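Local coordinates for protein (lectin) (Hyacinthoides hispanica, PDB 1B2P) that binds mannose, as a bulb lectin of monocot plants, and probably recognises mannose-bearing glycans through sites on its beta-prism subunits, at residues A[32-37]-A[42-47]; A[66-69]-A[73-76]. All coordinates share one frame; numbering follows the deposited sequence.

Interaction 1: A[32-37]-A[42-47]; sequences YRFIMQ and LVLYDN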
loop_
_atom_site.group_PDB
_atom_site.type_symbol
_atom_site.label_atom_id
_atom_site.label_comp_id
_atom_site.label_asym_id
_atom_site.label_seq_id
_atom_site.Cartn_x
_atom_site.Cartn_y
_atom_site.Cartn_z
ATOM N N TYR A 32 8.815 -2.608 -11.010
ATOM C CA TYR A 32 8.433 -2.435 -12.456
ATOM C C TYR A 32 7.819 -1.052 -12.470
ATOM O O TYR A 32 7.023 -0.757 -11.599
ATOM C CB TYR A 32 7.424 -3.444 -12.877
ATOM C CG TYR A 32 7.931 -4.867 -12.914
ATOM C CD1 TYR A 32 9.289 -5.151 -13.083
ATOM C CD2 TYR A 32 7.001 -5.876 -12.847
ATOM C CE1 TYR A 32 9.647 -6.497 -13.085
ATOM C CE2 TYR A 32 7.375 -7.244 -12.921
ATOM C CZ TYR A 32 8.719 -7.477 -13.023
ATOM O OH TYR A 32 9.127 -8.816 -13.128
ATOM N N ARG A 33 8.306 -0.139 -13.340
ATOM C CA ARG A 33 7.725 1.200 -13.336
ATOM C C ARG A 33 7.387 1.509 -14.764
ATOM O O ARG A 33 8.168 1.335 -15.702
ATOM C CB ARG A 33 8.752 2.279 -12.885
ATOM C CG ARG A 33 9.000 2.243 -11.379
ATOM C CD ARG A 33 10.056 3.403 -11.096
ATOM N NE ARG A 33 11.323 2.967 -11.748
ATOM C CZ ARG A 33 12.273 3.730 -12.293
ATOM N NH1 ARG A 33 12.093 5.058 -12.256
ATOM N NH2 ARG A 33 13.373 3.218 -12.875
ATOM N N PHE A 34 6.195 2.089 -14.973
ATOM C CA PHE A 34 5.807 2.472 -16.340
ATOM C C PHE A 34 5.651 3.974 -16.202
ATOM O O PHE A 34 4.746 4.489 -15.558
ATOM C CB PHE A 34 4.408 1.923 -16.661
ATOM C CG PHE A 34 3.919 2.036 -18.082
ATOM C CD1 PHE A 34 4.695 1.546 -19.159
ATOM C CD2 PHE A 34 2.703 2.634 -18.312
ATOM C CE1 PHE A 34 4.151 1.656 -20.412
ATOM C CE2 PHE A 34 2.179 2.761 -19.613
ATOM C CZ PHE A 34 2.913 2.261 -20.641
ATOM N N ILE A 35 6.635 4.771 -16.752
ATOM C CA ILE A 35 6.716 6.181 -16.405
ATOM C C ILE A 35 6.660 7.122 -17.653
ATOM O O ILE A 35 7.225 6.799 -18.640
ATOM C CB ILE A 35 8.034 6.431 -15.640
ATOM C CG1 ILE A 35 8.272 7.911 -15.310
ATOM C CG2 ILE A 35 9.231 5.759 -16.330
ATOM C CD1 ILE A 35 9.260 8.000 -14.152
ATOM N N MET A 36 5.888 8.184 -17.417
ATOM C CA MET A 36 5.838 9.254 -18.460
ATOM C C MET A 36 6.999 10.207 -18.144
ATOM O O MET A 36 6.863 10.935 -17.165
ATOM C CB MET A 36 4.468 9.923 -18.408
ATOM C CG MET A 36 4.271 11.112 -19.405
ATOM S SD MET A 36 4.033 10.595 -21.102
ATOM C CE MET A 36 5.751 10.641 -21.724
ATOM N N GLN A 37 8.086 10.088 -18.887
ATOM C CA GLN A 37 9.238 10.922 -18.528
ATOM C C GLN A 37 9.111 12.383 -19.062
ATOM O O GLN A 37 8.303 12.696 -19.965
ATOM C CB GLN A 37 10.509 10.333 -19.196
ATOM C CG GLN A 37 10.711 8.904 -18.599
ATOM C CD GLN A 37 11.994 8.267 -19.021
ATOM O OE1 GLN A 37 12.493 7.266 -18.429
ATOM N NE2 GLN A 37 12.665 8.708 -20.114
ATOM N N LEU A 42 7.675 7.415 -23.035
ATOM C CA LEU A 42 6.896 6.631 -21.973
ATOM C C LEU A 42 7.560 5.272 -21.961
ATOM O O LEU A 42 7.669 4.604 -23.010
ATOM C CB LEU A 42 5.470 6.570 -22.552
ATOM C CG LEU A 42 4.515 5.590 -21.740
ATOM C CD1 LEU A 42 4.320 6.033 -20.317
ATOM C CD2 LEU A 42 3.235 5.548 -22.528
ATOM N N VAL A 43 8.070 4.924 -20.774
ATOM C CA VAL A 43 9.045 3.819 -20.682
ATOM C C VAL A 43 8.625 2.779 -19.623
ATOM O O VAL A 43 8.244 3.244 -18.544
ATOM C CB VAL A 43 10.469 4.324 -20.280
ATOM C CG1 VAL A 43 11.474 3.192 -20.380
ATOM C CG2 VAL A 43 10.786 5.539 -21.258
ATOM N N LEU A 44 8.825 1.506 -19.910
ATOM C CA LEU A 44 8.670 0.463 -18.843
ATOM C C LEU A 44 10.098 0.032 -18.406
ATOM O O LEU A 44 10.886 -0.367 -19.248
ATOM C CB LEU A 44 7.979 -0.724 -19.442
ATOM C CG LEU A 44 7.812 -1.982 -18.537
ATOM C CD1 LEU A 44 6.857 -1.615 -17.386
ATOM C CD2 LEU A 44 7.230 -3.065 -19.418
ATOM N N TYR A 45 10.348 0.194 -17.136
ATOM C CA TYR A 45 11.620 -0.163 -16.527
ATOM C C TYR A 45 11.427 -1.430 -15.669
ATOM O O TYR A 45 10.417 -1.655 -15.046
ATOM C CB TYR A 45 12.096 0.880 -15.574
ATOM C CG TYR A 45 12.680 2.078 -16.326
ATOM C CD1 TYR A 45 14.008 2.051 -16.770
ATOM C CD2 TYR A 45 11.897 3.183 -16.584
ATOM C CE1 TYR A 45 14.481 3.208 -17.403
ATOM C CE2 TYR A 45 12.327 4.345 -17.243
ATOM C CZ TYR A 45 13.693 4.278 -17.615
ATOM O OH TYR A 45 14.181 5.332 -18.339
ATOM N N ASP A 46 12.463 -2.292 -15.735
ATOM C CA ASP A 46 12.549 -3.379 -14.702
ATOM C C ASP A 46 13.695 -2.955 -13.854
ATOM O O ASP A 46 14.840 -2.943 -14.401
ATOM C CB ASP A 46 12.754 -4.712 -15.431
ATOM C CG ASP A 46 12.951 -5.926 -14.481
ATOM O OD1 ASP A 46 13.265 -5.665 -13.337
ATOM O OD2 ASP A 46 12.713 -6.996 -15.051
ATOM N N ASN A 47 13.578 -2.504 -12.644
ATOM C CA ASN A 47 14.661 -1.823 -11.939
ATOM C C ASN A 47 15.161 -0.624 -12.711
ATOM O O ASN A 47 14.341 0.194 -13.133
ATOM C CB ASN A 47 15.727 -2.874 -11.561
ATOM C CG ASN A 47 15.229 -3.795 -10.457
ATOM O OD1 ASN A 47 15.807 -4.885 -10.381
ATOM N ND2 ASN A 47 14.340 -3.349 -9.611
HETATM O O HOH W 1 11.843 -9.120 -13.860
HETATM O O HOH W 2 11.805 0.364 -12.172
#
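Tyr45 and Gln37 meet because each side chain leaves its strand with CG beside its own backbone N, chi1 -77° in the tyrosine and -63° in the glutamine, and the glutamine then runs extended to the ring. Strands 32-36 and 42-46 form a beta hairpin of the beta-prism II fold of bulb lectins. Gln37, Asp39, Val43 and Tyr45 fit the family's QxDxNxVxY signature, so these residues probably belong to a mannose pocket, seen here without sugar. Tyr45 OH donates to Gln37 OE1 at 2.6 Å, in the plane of the amide carbonyl. Because Gln37 NE2 is bound by Asp39 OD1, both ends of the amide are engaged and its rotation is fixed. The phenol ring lies between Val43 CG1 and the guanidinium of Arg33, on opposite faces, with Arg33 NH2 3.7 Å from Tyr45 CG. Ile35 CG2 fills in at the ring edge, 3.5 Å from Tyr45 CE2. A bend at chi3 of Arg33 turns NH2 to the backbone O of Asn47 at 3.2 Å, while a water joins Arg33 NE to the same oxygen.

The reverse face is mostly apolar, except at its end, where Asp46 sits beside the Tyr32 ring edge. A water spans Tyr32 OH and Asp46 OD2, lying 2.6 Å from the carboxylate oxygen; His30 and Arg103 also hold that carboxylate. Phe34, flat and greasy, suits the interior: Leu42 CD1 stands over its ring in a CH-pi contact, 4.1 Å from the centroid.

Interaction 2: A[66-69]-A[73-76]; sequences VLQP and LVVI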
loop_
_atom_site.group_PDB
_atom_site.type_symbol
_atom_site.label_atom_id
_atom_site.label_comp_id
_atom_site.label_asym_id
_atom_site.label_seq_id
_atom_site.Cartn_x
_atom_site.Cartn_y
_atom_site.Cartn_z
ATOM N N VAL A 66 -2.528 9.300 -21.977
ATOM C CA VAL A 66 -3.987 9.159 -21.598
ATOM C C VAL A 66 -4.458 7.934 -22.303
ATOM O O VAL A 66 -4.041 7.546 -23.394
ATOM C CB VAL A 66 -4.734 10.404 -22.038
ATOM C CG1 VAL A 66 -4.066 11.585 -21.342
ATOM C CG2 VAL A 66 -4.636 10.584 -23.516
ATOM N N LEU A 67 -5.516 7.285 -21.714
ATOM C CA LEU A 67 -6.151 6.150 -22.356
ATOM C C LEU A 67 -7.499 6.590 -22.869
ATOM O O LEU A 67 -8.296 7.090 -22.086
ATOM C CB LEU A 67 -6.251 5.024 -21.276
ATOM C CG LEU A 67 -6.859 3.787 -21.916
ATOM C CD1 LEU A 67 -6.044 3.077 -23.015
ATOM C CD2 LEU A 67 -7.036 2.761 -20.761
ATOM N N GLN A 68 -7.618 6.639 -24.195
ATOM C CA GLN A 68 -8.846 7.236 -24.769
ATOM C C GLN A 68 -10.019 6.304 -24.618
ATOM O O GLN A 68 -9.894 5.078 -24.327
ATOM C CB GLN A 68 -8.687 7.416 -26.267
ATOM C CG GLN A 68 -7.484 8.377 -26.432
ATOM C CD GLN A 68 -7.277 8.931 -27.803
ATOM O OE1 GLN A 68 -7.428 8.144 -28.738
ATOM N NE2 GLN A 68 -6.901 10.230 -27.791
ATOM N N PRO A 69 -11.256 6.773 -24.951
ATOM C CA PRO A 69 -12.407 5.925 -24.633
ATOM C C PRO A 69 -12.565 4.817 -25.663
ATOM O O PRO A 69 -13.548 4.053 -25.444
ATOM C CB PRO A 69 -13.629 6.888 -24.828
ATOM C CG PRO A 69 -12.998 8.234 -24.754
ATOM C CD PRO A 69 -11.541 8.234 -24.993
ATOM N N LEU A 73 -4.053 4.019 -26.237
ATOM C CA LEU A 73 -3.209 4.790 -25.361
ATOM C C LEU A 73 -2.414 5.805 -26.183
ATOM O O LEU A 73 -1.975 5.443 -27.263
ATOM C CB LEU A 73 -2.166 3.819 -24.747
ATOM C CG LEU A 73 -1.082 4.421 -23.867
ATOM C CD1 LEU A 73 -1.690 5.026 -22.610
ATOM C CD2 LEU A 73 -0.069 3.306 -23.495
ATOM N N VAL A 74 -2.405 7.064 -25.677
ATOM C CA VAL A 74 -1.714 8.077 -26.587
ATOM C C VAL A 74 -0.828 8.810 -25.655
ATOM O O VAL A 74 -0.838 8.955 -24.457
ATOM C CB VAL A 74 -2.673 9.107 -27.173
ATOM C CG1 VAL A 74 -3.602 8.394 -28.137
ATOM C CG2 VAL A 74 -3.499 9.764 -26.071
ATOM N N VAL A 75 0.296 9.416 -26.253
ATOM C CA VAL A 75 1.153 10.359 -25.595
ATOM C C VAL A 75 1.005 11.757 -26.384
ATOM O O VAL A 75 1.045 11.658 -27.584
ATOM C CB VAL A 75 2.633 9.899 -25.756
ATOM C CG1 VAL A 75 3.581 10.919 -25.180
ATOM C CG2 VAL A 75 2.853 8.523 -25.075
ATOM N N ILE A 76 0.671 12.689 -25.550
ATOM C CA ILE A 76 0.254 13.981 -26.172
ATOM C C ILE A 76 1.113 15.060 -25.562
ATOM O O ILE A 76 1.432 15.099 -24.389
ATOM C CB ILE A 76 -1.212 14.303 -25.789
ATOM C CG1 ILE A 76 -2.158 13.238 -26.273
ATOM C CG2 ILE A 76 -1.539 15.697 -26.405
ATOM C CD1 ILE A 76 -3.607 13.457 -25.754
#
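Val66 and Val74 face each other as a hydrogen-bonded antiparallel pair. Val74 N gives its hydrogen to Val66 O at 2.8 Å, and Val66 N returns the bond to Val74 O at 3.0 Å. Both are beta-branched, a shape at ease in extended chain, and their methyls share one face of the sheet. Ile76 comes in at roughly a right angle to Val66 on that face, its CD1 reaching toward the Val66 methyls. Gln68 ends the row: CG sits beside its backbone N (chi1 -61°) and the chain stays extended beyond, which brings the amide carbon CD to 3.7 Å from Val74 CG1. The amide carbon, oxygen and nitrogen are almost equally distant from that methyl, so the contact is van der Waals packing against the whole flat group.

The two strands are the inner pair of a four-stranded antiparallel sheet in the beta-prism II fold. Gln68, Val74 and Ile76 take the glutamine, valine and tyrosine places of the QxDxNxVxY lectin signature, and with isoleucine in the tyrosine place there is no phenol hydroxyl to donate to the amide oxygen, consistent with a degenerate sugar site.

The leucines point to the other face. Leu67 CD1 lies 4.3 Å from Leu73 CB, and Leu73 CD1 tucks beneath the backbone at 3.5 Å from Val66 O. Farther out, Leu97 and Ile107 pack on both leucines, Trp84 adds its bulk to Leu73, and Ser86 OG bonds to Leu73 N, tying this strand to the chain just after strand 82-85.

Overall arrangement
Interactions 1 and 2 are hairpins of different sheets, centred about 16 Å apart on opposite sides of the chain's centre. Their apolar faces meet inside the prism: Leu42 CD2 lies 3.9 Å from Val75 CG2, and Leu73 approaches both Leu42 and Phe34. The Cys40-Cys63 disulfide crosses beside this junction, with Val75 against both of its cysteines. Interaction 2 is the more buried, and its side chains meet through mainly apolar packing. Interaction 1 also carries a partly exposed polar face of arginine, tyrosine, glutamine and water, and two other subunits touch interaction 1, one on each face. Equivalent signature positions thus bear a polar network in 32-37/42-47 and, in 66-69/73-76, valine and isoleucine with the Gln68 amide laid against Val74.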